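Local coordinates for pirin-like protein (Geobacillus kaustophilus, PDB 2P17) that is of unknown function but binds one iron ion per chain and, as a member of the pirin family, is built from cupin domains, at residues A[2-7]-A[226-231]; A[145-150]-A[178-183]; A[170-175]-A[237-242]; A[190-195]-A[214-219]. One frame throughout, in Å; residues are numbered along the deposited sequence.

Contact 1 (A[2-7]-A[226-231])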
loop_
_atom_site.group_PDB
_atom_site.type_symbol
_atom_site.label_atom_id
_atom_site.label_comp_id
_atom_site.label_asym_id
_atom_site.label_seq_id
_atom_site.Cartn_x
_atom_site.Cartn_y
_atom_site.Cartn_z
ATOM N N ALA A 2 3.522 3.741 24.523
ATOM C CA ALA A 2 4.406 3.899 23.356
ATOM C C ALA A 2 4.315 5.309 22.810
ATOM O O ALA A 2 3.329 6.010 23.026
ATOM C CB ALA A 2 4.079 2.886 22.261
ATOM N N ILE A 3 5.357 5.724 22.099
ATOM C CA ILE A 3 5.364 7.026 21.472
ATOM C C ILE A 3 4.247 7.048 20.427
ATOM O O ILE A 3 4.186 6.179 19.560
ATOM C CB ILE A 3 6.742 7.315 20.846
ATOM C CG1 ILE A 3 7.795 7.469 21.956
ATOM C CG2 ILE A 3 6.684 8.549 19.939
ATOM C CD1 ILE A 3 9.234 7.313 21.495
ATOM N N GLN A 4 3.350 8.024 20.540
ATOM C CA GLN A 4 2.200 8.147 19.644
ATOM C C GLN A 4 2.529 8.963 18.404
ATOM O O GLN A 4 2.917 10.138 18.501
ATOM C CB GLN A 4 1.017 8.801 20.371
ATOM C CG GLN A 4 0.486 7.989 21.538
ATOM C CD GLN A 4 0.031 6.608 21.118
ATOM O OE1 GLN A 4 -0.785 6.461 20.200
ATOM N NE2 GLN A 4 0.564 5.583 21.773
ATOM N N ARG A 5 2.357 8.353 17.236
ATOM C CA ARG A 5 2.514 9.088 15.991
ATOM C C ARG A 5 1.388 10.099 15.773
ATOM O O ARG A 5 0.254 9.891 16.230
ATOM C CB ARG A 5 2.607 8.126 14.813
ATOM C CG ARG A 5 3.874 7.270 14.859
ATOM C CD ARG A 5 4.490 7.120 13.481
ATOM N NE ARG A 5 5.555 6.116 13.456
ATOM C CZ ARG A 5 6.420 5.981 12.449
ATOM N NH1 ARG A 5 6.366 6.784 11.386
ATOM N NH2 ARG A 5 7.342 5.032 12.478
ATOM N N ARG A 6 1.731 11.165 15.055
ATOM C CA ARG A 6 0.818 12.227 14.660
ATOM C C ARG A 6 0.609 12.135 13.154
ATOM O O ARG A 6 1.418 11.527 12.438
ATOM C CB ARG A 6 1.424 13.599 15.006
ATOM C CG ARG A 6 1.421 13.948 16.483
ATOM C CD ARG A 6 2.356 15.109 16.771
ATOM N NE ARG A 6 3.751 14.675 16.812
ATOM C CZ ARG A 6 4.652 14.906 15.859
ATOM N NH1 ARG A 6 4.322 15.591 14.774
ATOM N NH2 ARG A 6 5.892 14.454 16.002
ATOM N N ILE A 7 -0.472 12.739 12.673
ATOM C CA ILE A 7 -0.684 12.935 11.253
ATOM C C ILE A 7 -0.076 14.274 10.852
ATOM O O ILE A 7 -0.537 15.341 11.288
ATOM C CB ILE A 7 -2.188 12.866 10.872
ATOM C CG1 ILE A 7 -2.797 11.508 11.284
ATOM C CG2 ILE A 7 -2.370 13.160 9.368
ATOM C CD1 ILE A 7 -1.995 10.274 10.823
ATOM N N GLU A 226 3.374 3.982 17.951
ATOM C CA GLU A 226 2.035 3.480 17.666
ATOM C C GLU A 226 1.219 4.526 16.929
ATOM O O GLU A 226 1.419 5.733 17.119
ATOM C CB GLU A 226 1.327 3.083 18.967
ATOM C CG GLU A 226 1.808 1.738 19.519
ATOM C CD GLU A 226 1.234 1.379 20.882
ATOM O OE1 GLU A 226 0.543 2.217 21.487
ATOM O OE2 GLU A 226 1.519 0.256 21.349
ATOM N N LEU A 227 0.326 4.053 16.063
ATOM C CA LEU A 227 -0.684 4.911 15.466
ATOM C C LEU A 227 -2.079 4.465 15.865
ATOM O O LEU A 227 -2.483 3.322 15.603
ATOM C CB LEU A 227 -0.580 4.929 13.950
ATOM C CG LEU A 227 -1.632 5.890 13.385
ATOM C CD1 LEU A 227 -1.046 7.282 13.258
ATOM C CD2 LEU A 227 -2.160 5.414 12.061
ATOM N N ASN A 228 -2.804 5.384 16.493
ATOM C CA ASN A 228 -4.179 5.159 16.913
ATOM C C ASN A 228 -5.166 5.498 15.800
ATOM O O ASN A 228 -5.013 6.503 15.109
ATOM C CB ASN A 228 -4.501 5.994 18.164
ATOM C CG ASN A 228 -3.697 5.575 19.381
ATOM O OD1 ASN A 228 -3.168 4.465 19.445
ATOM N ND2 ASN A 228 -3.604 6.469 20.357
ATOM N N VAL A 229 -6.161 4.634 15.628
ATOM C CA VAL A 229 -7.202 4.801 14.624
ATOM C C VAL A 229 -8.554 4.590 15.296
ATOM O O VAL A 229 -8.775 3.542 15.902
ATOM C CB VAL A 229 -7.071 3.728 13.503
ATOM C CG1 VAL A 229 -8.264 3.771 12.554
ATOM C CG2 VAL A 229 -5.770 3.920 12.722
ATOM N N THR A 230 -9.448 5.575 15.199
ATOM C CA THR A 230 -10.821 5.413 15.714
ATOM C C THR A 230 -11.821 5.641 14.589
ATOM O O THR A 230 -11.836 6.713 13.997
ATOM C CB THR A 230 -11.123 6.386 16.881
ATOM O OG1 THR A 230 -10.151 6.200 17.920
ATOM C CG2 THR A 230 -12.515 6.132 17.440
ATOM N N ALA A 231 -12.653 4.638 14.297
ATOM C CA ALA A 231 -13.664 4.791 13.232
ATOM C C ALA A 231 -14.810 5.668 13.704
ATOM O O ALA A 231 -15.274 5.531 14.834
ATOM C CB ALA A 231 -14.204 3.440 12.782
HETATM O O HOH W 1 0.699 2.665 24.143
HETATM O O HOH W 2 -1.287 7.693 17.466
HETATM O O HOH W 3 -1.426 3.644 21.304
#
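Backbone pairing is brief here: Gln4 and Glu226 form a parallel beta bridge held by two hydrogen bonds. Glu226 N donates to Ile3 O at 2.8 Å, and Arg5 N donates to Glu226 O at 2.8 Å. Both donors lie nearly along the C=O axis, and the second bond is almost straight, with 171° at the hydrogen. The bridge ties the start of the chain, on strand 3-19, to strand 224-231 of the C-terminal cupin domain, so that in this pirin the N-terminal strand is added to a sheet made by the far end of the sequence.

Polar groups meet on the face that carries Gln4 and Glu226. Gln4 folds at chi2 (-58°), which brings NE2 back to where it donates a hydrogen bond to Ala2 O (3.1 Å) from above the carbonyl plane. Gln4 NE2 also makes a weak hydrogen bond of 3.4 Å to Glu226 OE1, the amide and carboxylate planes being turned 72° apart. A water accepts from NE2 and donates to both Glu226 OE1 and Asn228 OD1; a second water joins Ala2 N to Glu226 OE1. Glu226 OE2 forms a salt bridge with Lys155, and the methyl of Ala2, CB, lies against the carboxylate carbon, Glu226 CD, at 3.5 Å. An alanine in place of Gln4 would probably loosen the link between Ala2, the carboxylate and the bridging water.

The apolar part is separate. Ile7 CD1 meets Leu227 CD1 at 4.0 Å, the chains crossing at about a right angle, and Leu227 CD1 also approaches Arg5 CB at 4.1 Å. The guanidinium of Arg5 leads away, to Thr225 OG1 and Tyr188 O.

Contact 2 (A[145-150]-A[178-183])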
loop_
_atom_site.group_PDB
_atom_site.type_symbol
_atom_site.label_atom_id
_atom_site.label_comp_id
_atom_site.label_asym_id
_atom_site.label_seq_id
_atom_site.Cartn_x
_atom_site.Cartn_y
_atom_site.Cartn_z
ATOM N N ALA A 145 -13.058 -4.949 14.858
ATOM C CA ALA A 145 -12.056 -4.670 13.819
ATOM C C ALA A 145 -11.302 -5.895 13.336
ATOM O O ALA A 145 -11.058 -6.838 14.090
ATOM C CB ALA A 145 -11.058 -3.611 14.294
ATOM N N THR A 146 -10.904 -5.853 12.073
ATOM C CA THR A 146 -9.967 -6.834 11.549
ATOM C C THR A 146 -8.815 -6.080 10.924
ATOM O O THR A 146 -9.007 -5.044 10.283
ATOM C CB THR A 146 -10.582 -7.788 10.523
ATOM O OG1 THR A 146 -11.191 -7.046 9.474
ATOM C CG2 THR A 146 -11.632 -8.683 11.158
ATOM N N ILE A 147 -7.612 -6.574 11.179
ATOM C CA ILE A 147 -6.401 -6.013 10.598
ATOM C C ILE A 147 -5.737 -7.153 9.839
ATOM O O ILE A 147 -5.209 -8.089 10.452
ATOM C CB ILE A 147 -5.449 -5.439 11.669
ATOM C CG1 ILE A 147 -6.171 -4.369 12.504
ATOM C CG2 ILE A 147 -4.192 -4.862 11.011
ATOM C CD1 ILE A 147 -6.718 -4.908 13.817
ATOM N N ARG A 148 -5.799 -7.081 8.509
ATOM C CA ARG A 148 -5.264 -8.118 7.629
ATOM C C ARG A 148 -3.865 -7.701 7.217
ATOM O O ARG A 148 -3.650 -6.594 6.747
ATOM C CB ARG A 148 -6.160 -8.276 6.403
ATOM C CG ARG A 148 -5.796 -9.430 5.502
ATOM C CD ARG A 148 -6.864 -9.620 4.445
ATOM N NE ARG A 148 -8.117 -10.121 5.019
ATOM C CZ ARG A 148 -9.224 -9.405 5.234
ATOM N NH1 ARG A 148 -9.310 -8.092 4.947
ATOM N NH2 ARG A 148 -10.269 -10.025 5.766
ATOM N N VAL A 149 -2.904 -8.590 7.425
ATOM C CA VAL A 149 -1.505 -8.249 7.227
ATOM C C VAL A 149 -1.036 -8.796 5.878
ATOM O O VAL A 149 -0.917 -10.005 5.701
ATOM C CB VAL A 149 -0.611 -8.787 8.372
ATOM C CG1 VAL A 149 0.809 -8.247 8.239
ATOM C CG2 VAL A 149 -1.207 -8.414 9.733
ATOM N N PHE A 150 -0.750 -7.896 4.938
ATOM C CA PHE A 150 -0.243 -8.275 3.619
ATOM C C PHE A 150 1.272 -8.324 3.560
ATOM O O PHE A 150 1.843 -9.043 2.739
ATOM C CB PHE A 150 -0.784 -7.340 2.539
ATOM C CG PHE A 150 -2.207 -7.628 2.168
ATOM C CD1 PHE A 150 -2.491 -8.629 1.255
ATOM C CD2 PHE A 150 -3.261 -6.919 2.747
ATOM C CE1 PHE A 150 -3.796 -8.919 0.893
ATOM C CE2 PHE A 150 -4.590 -7.206 2.389
ATOM C CZ PHE A 150 -4.850 -8.214 1.470
ATOM N N THR A 178 -15.012 1.913 17.313
ATOM C CA THR A 178 -13.866 1.085 17.692
ATOM C C THR A 178 -12.528 1.788 17.425
ATOM O O THR A 178 -12.345 2.439 16.400
ATOM C CB THR A 178 -13.916 -0.281 16.967
ATOM O OG1 THR A 178 -15.051 -1.017 17.439
ATOM C CG2 THR A 178 -12.650 -1.121 17.235
ATOM N N THR A 179 -11.619 1.636 18.382
ATOM C CA THR A 179 -10.251 2.130 18.284
ATOM C C THR A 179 -9.313 0.949 18.064
ATOM O O THR A 179 -9.427 -0.082 18.739
ATOM C CB THR A 179 -9.842 2.928 19.550
ATOM O OG1 THR A 179 -10.711 4.060 19.690
ATOM C CG2 THR A 179 -8.403 3.428 19.440
ATOM N N VAL A 180 -8.399 1.118 17.107
ATOM C CA VAL A 180 -7.396 0.116 16.731
ATOM C C VAL A 180 -6.033 0.774 16.828
ATOM O O VAL A 180 -5.895 1.965 16.543
ATOM C CB VAL A 180 -7.597 -0.365 15.258
ATOM C CG1 VAL A 180 -6.514 -1.350 14.834
ATOM C CG2 VAL A 180 -8.950 -1.006 15.076
ATOM N N VAL A 181 -5.027 -0.005 17.213
ATOM C CA VAL A 181 -3.658 0.490 17.291
ATOM C C VAL A 181 -2.756 -0.307 16.355
ATOM O O VAL A 181 -2.781 -1.552 16.367
ATOM C CB VAL A 181 -3.103 0.350 18.730
ATOM C CG1 VAL A 181 -1.669 0.806 18.801
ATOM C CG2 VAL A 181 -3.948 1.151 19.712
ATOM N N GLN A 182 -1.971 0.404 15.547
ATOM C CA GLN A 182 -0.895 -0.211 14.767
ATOM C C GLN A 182 0.476 0.197 15.325
ATOM O O GLN A 182 0.764 1.392 15.455
ATOM C CB GLN A 182 -1.006 0.201 13.302
ATOM C CG GLN A 182 0.157 -0.287 12.446
ATOM C CD GLN A 182 0.182 -1.791 12.254
ATOM O OE1 GLN A 182 -0.862 -2.418 12.089
ATOM N NE2 GLN A 182 1.373 -2.374 12.264
ATOM N N ASP A 183 1.313 -0.796 15.629
ATOM C CA ASP A 183 2.704 -0.565 16.059
ATOM C C ASP A 183 3.620 -0.365 14.862
ATOM O O ASP A 183 3.462 -1.030 13.836
ATOM C CB ASP A 183 3.222 -1.740 16.895
ATOM C CG ASP A 183 3.080 -3.073 16.179
ATOM O OD1 ASP A 183 1.986 -3.354 15.642
ATOM O OD2 ASP A 183 4.070 -3.837 16.148
#
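Strands 145-149 and 179-183 run in nearly the same direction, 22° apart, but their axes come no nearer than 8.7 Å and no hydrogen bond joins them; what meets is side chains. At the start of the second segment, Thr178 touches Ala145 CB with its methyl, CG2, at 4.2 Å.

Val180 carries most of the contact, one branch for each partner. With CG1 anti to the backbone N (chi1 177°), Val180 CG2 is set against Ala145 CB at 3.4 Å, tighter than usual for two carbons. The other branch meets Ile147 tip to tip, Val180 CG1 lying 3.7 Å from Ile147 CD1 and 3.8 Å from Ile147 CG1. Ile147 is bent to an unstaggered chi2 of 97° as it makes this approach.

Gln182 follows, and its amide end comes closer to the first segment than its CB does, Gln182 OE1 lying 4.3 Å from Ile147 CG2. Three hydrogen bonds fix this buried amide: Gln182 NE2 donates to Asp183 O at 2.9 Å, in the carbonyl plane and on a lone pair, and also bonds Ser153 O, while OE1 is bonded to Ser154 OG. The rotation of the group is thereby settled.

Side chains of two strands not paired with each other thus meet in the interior, consistent with the C-terminal cupin beta-barrel of the pirin family. Strand 145-149 pairs with 167-174, whose Val170 packs on Ile147 and whose Val174 packs on Val180, while strand 179-185 pairs on its own side with 224-231.

Contact 3 (A[170-175]-A[237-242])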
loop_
_atom_site.group_PDB
_atom_site.type_symbol
_atom_site.label_atom_id
_atom_site.label_comp_id
_atom_site.label_asym_id
_atom_site.label_seq_id
_atom_site.Cartn_x
_atom_site.Cartn_y
_atom_site.Cartn_z
ATOM N N VAL A 170 -0.952 -3.197 5.883
ATOM C CA VAL A 170 -2.101 -3.779 6.540
ATOM C C VAL A 170 -3.395 -3.163 6.048
ATOM O O VAL A 170 -3.451 -1.970 5.724
ATOM C CB VAL A 170 -2.037 -3.654 8.090
ATOM C CG1 VAL A 170 -0.802 -4.374 8.676
ATOM C CG2 VAL A 170 -2.093 -2.207 8.552
ATOM N N GLU A 171 -4.424 -3.988 5.967
ATOM C CA GLU A 171 -5.764 -3.515 5.665
ATOM C C GLU A 171 -6.610 -3.553 6.933
ATOM O O GLU A 171 -6.738 -4.604 7.565
ATOM C CB GLU A 171 -6.381 -4.381 4.580
ATOM C CG GLU A 171 -7.785 -3.955 4.172
ATOM C CD GLU A 171 -8.374 -4.902 3.172
ATOM O OE1 GLU A 171 -8.024 -6.095 3.240
ATOM O OE2 GLU A 171 -9.192 -4.457 2.345
HETATM N N MSE A 172 -7.183 -2.409 7.293
HETATM C CA MSE A 172 -8.037 -2.325 8.473
HETATM C C MSE A 172 -9.475 -2.125 8.075
HETATM O O MSE A 172 -9.774 -1.275 7.234
HETATM C CB MSE A 172 -7.625 -1.165 9.367
HETATM C CG MSE A 172 -6.210 -1.218 9.823
HETATM SE SE MSE A 172 -5.977 0.153 11.155
HETATM C CE MSE A 172 -4.160 0.258 11.023
ATOM N N ILE A 173 -10.349 -2.924 8.675
ATOM C CA ILE A 173 -11.789 -2.736 8.575
ATOM C C ILE A 173 -12.267 -2.547 10.010
ATOM O O ILE A 173 -12.124 -3.448 10.846
ATOM C CB ILE A 173 -12.496 -3.926 7.923
ATOM C CG1 ILE A 173 -11.943 -4.182 6.508
ATOM C CG2 ILE A 173 -13.999 -3.652 7.864
ATOM C CD1 ILE A 173 -12.489 -5.454 5.826
ATOM N N VAL A 174 -12.806 -1.365 10.288
ATOM C CA VAL A 174 -13.061 -0.953 11.665
ATOM C C VAL A 174 -14.504 -0.491 11.800
ATOM O O VAL A 174 -14.963 0.345 11.028
ATOM C CB VAL A 174 -12.102 0.188 12.080
ATOM C CG1 VAL A 174 -12.220 0.466 13.570
ATOM C CG2 VAL A 174 -10.636 -0.167 11.748
ATOM N N GLU A 175 -15.206 -1.034 12.791
ATOM C CA GLU A 175 -16.596 -0.654 13.048
ATOM C C GLU A 175 -16.654 0.701 13.747
ATOM O O GLU A 175 -15.745 1.053 14.507
ATOM C CB GLU A 175 -17.316 -1.739 13.870
ATOM C CG GLU A 175 -17.262 -3.165 13.278
ATOM C CD GLU A 175 -17.851 -3.277 11.878
ATOM O OE1 GLU A 175 -19.009 -2.853 11.683
ATOM O OE2 GLU A 175 -17.161 -3.804 10.970
ATOM N N LEU A 237 -9.328 0.925 5.331
ATOM C CA LEU A 237 -8.131 1.667 4.937
ATOM C C LEU A 237 -6.946 0.733 4.728
ATOM O O LEU A 237 -6.935 -0.392 5.218
ATOM C CB LEU A 237 -7.796 2.748 5.975
ATOM C CG LEU A 237 -7.398 2.287 7.385
ATOM C CD1 LEU A 237 -5.939 1.837 7.485
ATOM C CD2 LEU A 237 -7.664 3.411 8.372
ATOM N N LEU A 238 -5.960 1.227 3.991
ATOM C CA LEU A 238 -4.669 0.561 3.839
ATOM C C LEU A 238 -3.591 1.408 4.487
ATOM O O LEU A 238 -3.506 2.598 4.235
ATOM C CB LEU A 238 -4.350 0.343 2.357
ATOM C CG LEU A 238 -5.248 -0.647 1.614
ATOM C CD1 LEU A 238 -5.062 -0.459 0.122
ATOM C CD2 LEU A 238 -4.961 -2.072 2.035
ATOM N N LEU A 239 -2.771 0.783 5.324
ATOM C CA LEU A 239 -1.631 1.451 5.946
ATOM C C LEU A 239 -0.353 0.870 5.362
ATOM O O LEU A 239 -0.182 -0.358 5.312
ATOM C CB LEU A 239 -1.655 1.261 7.470
ATOM C CG LEU A 239 -0.585 1.934 8.338
ATOM C CD1 LEU A 239 -1.126 2.248 9.723
ATOM C CD2 LEU A 239 0.669 1.055 8.452
ATOM N N TYR A 240 0.548 1.758 4.940
ATOM C CA TYR A 240 1.825 1.370 4.351
ATOM C C TYR A 240 2.927 2.049 5.137
ATOM O O TYR A 240 2.886 3.262 5.316
ATOM C CB TYR A 240 1.942 1.887 2.928
ATOM C CG TYR A 240 0.914 1.438 1.918
ATOM C CD1 TYR A 240 1.171 0.354 1.077
ATOM C CD2 TYR A 240 -0.284 2.137 1.744
ATOM C CE1 TYR A 240 0.246 -0.023 0.080
ATOM C CE2 TYR A 240 -1.205 1.764 0.756
ATOM C CZ TYR A 240 -0.929 0.681 -0.064
ATOM O OH TYR A 240 -1.836 0.328 -1.043
ATOM N N ALA A 241 3.926 1.292 5.595
ATOM C CA ALA A 241 5.063 1.903 6.270
ATOM C C ALA A 241 6.275 1.052 6.015
ATOM O O ALA A 241 6.170 -0.168 5.981
ATOM C CB ALA A 241 4.795 2.022 7.759
ATOM N N GLY A 242 7.427 1.674 5.812
ATOM C CA GLY A 242 8.602 0.896 5.484
ATOM C C GLY A 242 9.882 1.491 6.017
ATOM O O GLY A 242 9.922 2.649 6.436
#
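Strands 170-174 and 237-242 run antiparallel as direct neighbours, their axes 4.8 Å apart at closest and 147° between their directions, the departure from 180° reflecting the twist of the sheet. Val170 with Leu239 and Met172 with Leu237 are hydrogen-bonded pairs, and Glu171 with Leu238 is the non-hydrogen-bonded pair between them. Each hydrogen-bonded pair exchanges two N-H...O bonds, four in all; the straightest runs from Leu239 N to Val170 O at 2.9 Å.

One face carries Val170, Met172, Leu237 and Leu239. Val170 lies beside Leu239, its CG2 3.7 Å from Leu239 CB. Met172, present as selenomethionine, is extended beyond CG and runs alongside Leu237, with CG 3.9 Å from Leu237 CD1, before its methyl CE reaches obliquely to Leu239 CD1 at 3.9 Å. Leu237 takes the crowded first torsion, with CG between the backbone N and the carbonyl carbon, and in this position its CD1 sits beside both CB and CG of Met172.

On the other face Leu238 CD2 packs on the aliphatic base of Glu171. The fully extended Glu171 carries its carboxylate beyond, to Tyr65 OH and to salt bridges with Arg148 and Arg236, which would probably keep it ionised although buried.

Leu238 also touches Leu112 of strand 109-117, whereas the apolar face looks into the C-terminal domain, meeting Ile147 and Val229, as expected of a strand pair in the wall of a cupin barrel.

Contact 4 (A[190-195]-A[214-219])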
loop_
_atom_site.group_PDB
_atom_site.type_symbol
_atom_site.label_atom_id
_atom_site.label_comp_id
_atom_site.label_asym_id
_atom_site.label_seq_id
_atom_site.Cartn_x
_atom_site.Cartn_y
_atom_site.Cartn_z
ATOM N N GLY A 190 5.797 6.230 6.821
ATOM C CA GLY A 190 4.563 5.712 6.259
ATOM C C GLY A 190 3.384 6.648 6.221
ATOM O O GLY A 190 3.484 7.846 6.519
ATOM N N PHE A 191 2.254 6.069 5.851
ATOM C CA PHE A 191 1.037 6.813 5.635
ATOM C C PHE A 191 -0.090 5.797 5.550
ATOM O O PHE A 191 0.150 4.585 5.473
ATOM C CB PHE A 191 1.130 7.621 4.320
ATOM C CG PHE A 191 1.252 6.760 3.093
ATOM C CD1 PHE A 191 0.106 6.346 2.427
ATOM C CD2 PHE A 191 2.487 6.301 2.658
ATOM C CE1 PHE A 191 0.190 5.508 1.323
ATOM C CE2 PHE A 191 2.590 5.457 1.557
ATOM C CZ PHE A 191 1.447 5.065 0.882
ATOM N N LEU A 192 -1.316 6.282 5.530
ATOM C CA LEU A 192 -2.449 5.404 5.229
ATOM C C LEU A 192 -3.344 6.045 4.186
ATOM O O LEU A 192 -3.317 7.262 4.013
ATOM C CB LEU A 192 -3.228 4.994 6.506
ATOM C CG LEU A 192 -3.828 6.108 7.366
ATOM C CD1 LEU A 192 -5.145 6.642 6.794
ATOM C CD2 LEU A 192 -4.031 5.618 8.798
ATOM N N TYR A 193 -4.110 5.224 3.482
ATOM C CA TYR A 193 -5.056 5.725 2.502
ATOM C C TYR A 193 -6.418 5.138 2.813
ATOM O O TYR A 193 -6.544 3.927 3.013
ATOM C CB TYR A 193 -4.613 5.357 1.073
ATOM C CG TYR A 193 -5.611 5.804 0.042
ATOM C CD1 TYR A 193 -5.715 7.142 -0.305
ATOM C CD2 TYR A 193 -6.485 4.886 -0.554
ATOM C CE1 TYR A 193 -6.647 7.560 -1.243
ATOM C CE2 TYR A 193 -7.438 5.298 -1.486
ATOM C CZ TYR A 193 -7.495 6.640 -1.826
ATOM O OH TYR A 193 -8.426 7.082 -2.750
ATOM N N ILE A 194 -7.446 5.991 2.864
ATOM C CA ILE A 194 -8.757 5.558 3.297
ATOM C C ILE A 194 -9.624 5.191 2.096
ATOM O O ILE A 194 -9.858 6.016 1.214
ATOM C CB ILE A 194 -9.457 6.632 4.172
ATOM C CG1 ILE A 194 -8.579 6.952 5.381
ATOM C CG2 ILE A 194 -10.809 6.119 4.641
ATOM C CD1 ILE A 194 -9.041 8.156 6.188
ATOM N N LEU A 195 -10.095 3.945 2.088
ATOM C CA LEU A 195 -10.940 3.438 1.011
ATOM C C LEU A 195 -12.418 3.766 1.216
ATOM O O LEU A 195 -13.144 4.031 0.244
ATOM C CB LEU A 195 -10.780 1.914 0.891
ATOM C CG LEU A 195 -9.372 1.427 0.541
ATOM C CD1 LEU A 195 -9.245 -0.072 0.799
ATOM C CD2 LEU A 195 -9.048 1.777 -0.891
ATOM N N LEU A 214 -3.181 10.017 4.696
ATOM C CA LEU A 214 -2.745 10.662 5.943
ATOM C C LEU A 214 -1.335 10.207 6.230
ATOM O O LEU A 214 -1.098 9.012 6.355
ATOM C CB LEU A 214 -3.687 10.308 7.098
ATOM C CG LEU A 214 -4.997 11.103 7.184
ATOM C CD1 LEU A 214 -5.948 10.770 6.039
ATOM C CD2 LEU A 214 -5.679 10.798 8.504
ATOM N N PHE A 215 -0.404 11.161 6.290
ATOM C CA PHE A 215 1.020 10.848 6.425
ATOM C C PHE A 215 1.446 10.942 7.870
ATOM O O PHE A 215 0.977 11.822 8.597
ATOM C CB PHE A 215 1.848 11.798 5.564
ATOM C CG PHE A 215 1.593 11.628 4.105
ATOM C CD1 PHE A 215 2.384 10.770 3.339
ATOM C CD2 PHE A 215 0.515 12.271 3.495
ATOM C CE1 PHE A 215 2.122 10.584 1.985
ATOM C CE2 PHE A 215 0.245 12.088 2.151
ATOM C CZ PHE A 215 1.048 11.254 1.392
ATOM N N PHE A 216 2.366 10.066 8.279
ATOM C CA PHE A 216 2.745 9.945 9.682
ATOM C C PHE A 216 3.994 10.767 10.011
ATOM O O PHE A 216 4.900 10.882 9.199
ATOM C CB PHE A 216 3.016 8.477 10.088
ATOM C CG PHE A 216 1.943 7.497 9.675
ATOM C CD1 PHE A 216 0.602 7.885 9.578
ATOM C CD2 PHE A 216 2.276 6.158 9.428
ATOM C CE1 PHE A 216 -0.371 6.969 9.191
ATOM C CE2 PHE A 216 1.299 5.233 9.051
ATOM C CZ PHE A 216 -0.030 5.638 8.940
ATOM N N SER A 217 4.025 11.287 11.238
ATOM C CA SER A 217 5.235 11.869 11.801
ATOM C C SER A 217 6.383 10.876 11.778
ATOM O O SER A 217 6.175 9.674 11.834
ATOM C CB SER A 217 4.985 12.312 13.251
ATOM O OG SER A 217 4.393 11.262 14.000
ATOM N N ARG A 218 7.592 11.417 11.721
ATOM C CA ARG A 218 8.809 10.623 11.770
ATOM C C ARG A 218 9.363 10.564 13.179
ATOM O O ARG A 218 9.213 11.512 13.954
ATOM C CB ARG A 218 9.860 11.243 10.852
ATOM C CG ARG A 218 9.451 11.308 9.376
ATOM C CD ARG A 218 9.403 9.940 8.709
ATOM N NE ARG A 218 10.725 9.338 8.521
ATOM C CZ ARG A 218 11.535 9.534 7.469
ATOM N NH1 ARG A 218 11.201 10.343 6.470
ATOM N NH2 ARG A 218 12.716 8.929 7.431
ATOM N N HIS A 219 9.991 9.435 13.503
ATOM C CA HIS A 219 10.562 9.226 14.821
ATOM C C HIS A 219 11.970 8.647 14.688
ATOM O O HIS A 219 12.522 8.614 13.596
ATOM C CB HIS A 219 9.593 8.380 15.658
ATOM C CG HIS A 219 8.255 9.030 15.790
ATOM N ND1 HIS A 219 7.960 9.909 16.807
ATOM C CD2 HIS A 219 7.174 9.021 14.974
ATOM C CE1 HIS A 219 6.739 10.384 16.635
ATOM N NE2 HIS A 219 6.239 9.857 15.533
HETATM O O HOH W 4 6.412 8.559 8.553
#
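In the C-terminal cupin domain, strand 189-196 pairs antiparallel with strand 212-216. Leu192 N donates to Leu214 O (2.9 Å), Leu214 N returns a bond to Leu192 O (2.8 Å), and Phe216 N reaches Gly190 O at 3.0 Å from above the carbonyl plane.

Phe216 buries the largest area of any residue here. Its torsions (chi1 -49°, chi2 -31°) lay the ring over the neighbouring backbone, so that Phe191 CA sits 3.6 Å above the ring plane, over the centre. Leu192 CD2 lies at the ring edge, 3.9 Å from Phe216 CE1. Gly190 has no side chain, and a CB there would fall tightly against the ring. An alanine in place of Phe216 would probably uncover the backbone at Gly190 and Phe191 and cost Leu192 its aromatic neighbour. Beside Leu192, Leu214 CD1 meets Ile194 CD1 at 4.1 Å.

On the other face Phe191 and Phe215 lie side by side, Phe191 CB 3.5 Å from Phe215 CD1, with their ring planes oblique at 38°. Tyr240 meets the Phe191 ring; Tyr36 meets the Phe215 ring, and Arg9 makes a cation-pi contact with it. An antiparallel pair of this kind forms part of the wall of a cupin beta-barrel.

Contacts 3 and 4 lie within the C-terminal cupin domain, and contacts 1 and 2 each have a strand in it; centres are 7 to 14 Å apart, and all lie away from the iron site. Along the chain, contact 1 spans nearly everything and encloses contacts 2 and 4; contact 3 encloses contact 4 and alternates with contacts 1 and 2. Neighbouring strands knit them together: 145-149 beside 167-174 links contacts 2 and 3, 235-242 beside 189-196 links contacts 3 and 4, and 179-185 beside 224-231 links contacts 1 and 2. Strand 3-19 borders 212-216, joining contacts 1 and 4. Strands far apart in sequence are thus joined through successive pairings.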